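Local structure of NAD_Gly3P_dh, NAD-dependent glycerol-3-phosphate dehydrogenase (Streptosporangium roseum, 5OCM) at residues A[132-137]-A[157-162]. The protein probably acts as an NADP-dependent oxidoreductase, an imine reductase that binds NADP(H) and reduces imines to amines. Sequence-based numbering, arbitrary orientation.
Sequences FLLYSG and TYLGAD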
loop_
_atom_site.group_PDB
_atom_site.type_symbol
_atom_site.label_atom_id
_atom_site.label_comp_id
_atom_site.label_asym_id
_atom_site.label_seq_id
_atom_site.Cartn_x
_atom_site.Cartn_y
_atom_site.Cartn_z
ATOM N N PHE A 132 -8.478 3.807 13.736
ATOM C CA PHE A 132 -8.355 2.378 14.036
ATOM C C PHE A 132 -7.353 2.217 15.180
ATOM O O PHE A 132 -6.264 2.762 15.103
ATOM C CB PHE A 132 -7.768 1.874 12.674
ATOM C CG PHE A 132 -7.541 0.414 12.541
ATOM C CD1 PHE A 132 -8.357 -0.506 13.160
ATOM C CD2 PHE A 132 -6.555 -0.048 11.656
ATOM C CE1 PHE A 132 -8.157 -1.865 12.952
ATOM C CE2 PHE A 132 -6.316 -1.384 11.497
ATOM C CZ PHE A 132 -7.142 -2.299 12.078
ATOM N N LEU A 133 -7.733 1.507 16.246
ATOM C CA LEU A 133 -6.835 1.284 17.380
ATOM C C LEU A 133 -6.966 -0.154 17.833
ATOM O O LEU A 133 -8.076 -0.717 17.860
ATOM C CB LEU A 133 -7.162 2.237 18.549
ATOM C CG LEU A 133 -6.959 3.722 18.319
ATOM C CD1 LEU A 133 -8.304 4.339 17.799
ATOM C CD2 LEU A 133 -6.596 4.453 19.607
ATOM N N LEU A 134 -5.840 -0.741 18.230
ATOM C CA LEU A 134 -5.776 -2.187 18.568
ATOM C C LEU A 134 -5.388 -2.309 20.033
ATOM O O LEU A 134 -4.502 -1.600 20.474
ATOM C CB LEU A 134 -4.707 -2.864 17.741
ATOM C CG LEU A 134 -4.768 -2.620 16.257
ATOM C CD1 LEU A 134 -3.644 -3.350 15.529
ATOM C CD2 LEU A 134 -6.110 -3.052 15.697
ATOM N N TYR A 135 -6.041 -3.231 20.752
ATOM C CA TYR A 135 -5.760 -3.403 22.189
ATOM C C TYR A 135 -5.518 -4.875 22.482
ATOM O O TYR A 135 -6.179 -5.758 21.900
ATOM C CB TYR A 135 -6.962 -2.938 23.014
ATOM C CG TYR A 135 -7.148 -1.467 22.991
ATOM C CD1 TYR A 135 -7.862 -0.848 21.970
ATOM C CD2 TYR A 135 -6.541 -0.652 23.942
ATOM C CE1 TYR A 135 -7.963 0.531 21.901
ATOM C CE2 TYR A 135 -6.626 0.708 23.891
ATOM C CZ TYR A 135 -7.369 1.308 22.871
ATOM O OH TYR A 135 -7.452 2.650 22.772
ATOM N N SER A 136 -4.608 -5.116 23.421
ATOM C CA SER A 136 -4.386 -6.444 23.951
ATOM C C SER A 136 -4.280 -6.405 25.422
ATOM O O SER A 136 -3.894 -5.380 26.026
ATOM C CB SER A 136 -3.054 -7.020 23.429
ATOM O OG SER A 136 -3.005 -6.921 22.053
ATOM N N GLY A 137 -4.609 -7.540 26.034
ATOM C CA GLY A 137 -4.621 -7.653 27.517
ATOM C C GLY A 137 -5.902 -8.347 27.916
ATOM O O GLY A 137 -6.543 -9.000 27.093
ATOM N N THR A 157 -10.543 -2.007 18.432
ATOM C CA THR A 157 -10.687 -3.445 18.318
ATOM C C THR A 157 -9.768 -4.201 19.280
ATOM O O THR A 157 -8.650 -3.755 19.614
ATOM C CB THR A 157 -10.630 -3.958 16.809
ATOM O OG1 THR A 157 -9.582 -4.873 16.567
ATOM C CG2 THR A 157 -10.588 -2.903 15.810
ATOM N N TYR A 158 -10.262 -5.339 19.759
ATOM C CA TYR A 158 -9.535 -6.178 20.725
ATOM C C TYR A 158 -8.858 -7.327 20.027
ATOM O O TYR A 158 -9.517 -8.085 19.278
ATOM C CB TYR A 158 -10.512 -6.721 21.753
ATOM C CG TYR A 158 -9.930 -7.670 22.747
ATOM C CD1 TYR A 158 -9.046 -7.229 23.720
ATOM C CD2 TYR A 158 -10.231 -9.031 22.726
ATOM C CE1 TYR A 158 -8.497 -8.089 24.662
ATOM C CE2 TYR A 158 -9.668 -9.898 23.657
ATOM C CZ TYR A 158 -8.799 -9.430 24.619
ATOM O OH TYR A 158 -8.236 -10.287 25.531
ATOM N N LEU A 159 -7.579 -7.523 20.276
ATOM C CA LEU A 159 -6.793 -8.556 19.602
ATOM C C LEU A 159 -6.730 -9.817 20.379
ATOM O O LEU A 159 -6.714 -10.874 19.776
ATOM C CB LEU A 159 -5.354 -8.126 19.337
ATOM C CG LEU A 159 -5.174 -6.992 18.335
ATOM C CD1 LEU A 159 -3.725 -6.599 18.287
ATOM C CD2 LEU A 159 -5.627 -7.336 16.944
ATOM N N GLY A 160 -6.617 -9.771 21.680
ATOM C CA GLY A 160 -6.409 -11.009 22.459
ATOM C C GLY A 160 -5.697 -10.706 23.727
ATOM O O GLY A 160 -5.333 -9.554 24.023
ATOM N N ALA A 161 -5.495 -11.772 24.498
ATOM C CA ALA A 161 -4.936 -11.676 25.856
ATOM C C ALA A 161 -3.451 -11.377 25.991
ATOM O O ALA A 161 -3.016 -10.779 26.965
ATOM C CB ALA A 161 -5.258 -13.005 26.585
ATOM N N ASP A 162 -2.642 -11.827 25.029
ATOM C CA ASP A 162 -1.230 -11.518 25.048
ATOM C C ASP A 162 -0.966 -10.056 24.775
ATOM O O ASP A 162 -1.147 -9.584 23.650
ATOM C CB ASP A 162 -0.469 -12.419 24.019
ATOM C CG ASP A 162 0.967 -11.962 23.743
ATOM O OD1 ASP A 162 1.675 -11.355 24.591
ATOM O OD2 ASP A 162 1.417 -12.242 22.607
#
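Strands 132-136 and 157-160 run parallel, joined first by a ladder of backbone hydrogen bonds. Thr157 N donates to Leu133 O (2.8 Å). Thr157 O accepts from Tyr135 N (2.9 Å). Tyr135 O takes Leu159 N at 2.8 Å, and this is the straightest of the backbone bonds (169° at the hydrogen). Beyond Leu159, Gly137 N donates to Gly160 O over a 2.9 Å hydrogen bond. Both glycines hold backbone angles at which a CB would collide with the preceding carbonyl oxygen.

A side-chain bond closes this end. With CG anti to its backbone N (chi1 176°), Tyr158 lies along the strands, and its OH donates to Gly137 O over 2.6 Å, nearly along the C=O axis and in the ring plane. Gly160 N lies over the centre of one ring face, 3.6 Å above the plane. Ser136 OG bonds instead to Ser166 OG, whereas Asp162 OD1 caps Gly164 N ahead of helix 165-192 and forms a salt bridge with Arg101.

Apolar packing fills the face carrying Leu134 and Thr157. Leu159 CD1 rests against Leu134 CB (3.9 Å), and Thr157 CG2 meets the edge of the Phe132 ring. Tyr169 of helix 165-192 and Phe204 of the second subunit pack onto Leu134 and Leu159. On the opposite face, which Tyr158 shares, Tyr135 touches Leu149 of helix 139-149.

With that helix as the connection, the two strands form a beta-alpha-beta unit, and strand 155-160 is the outermost strand of the sheet within this chain, in the Rossmann-type NADP-binding domain.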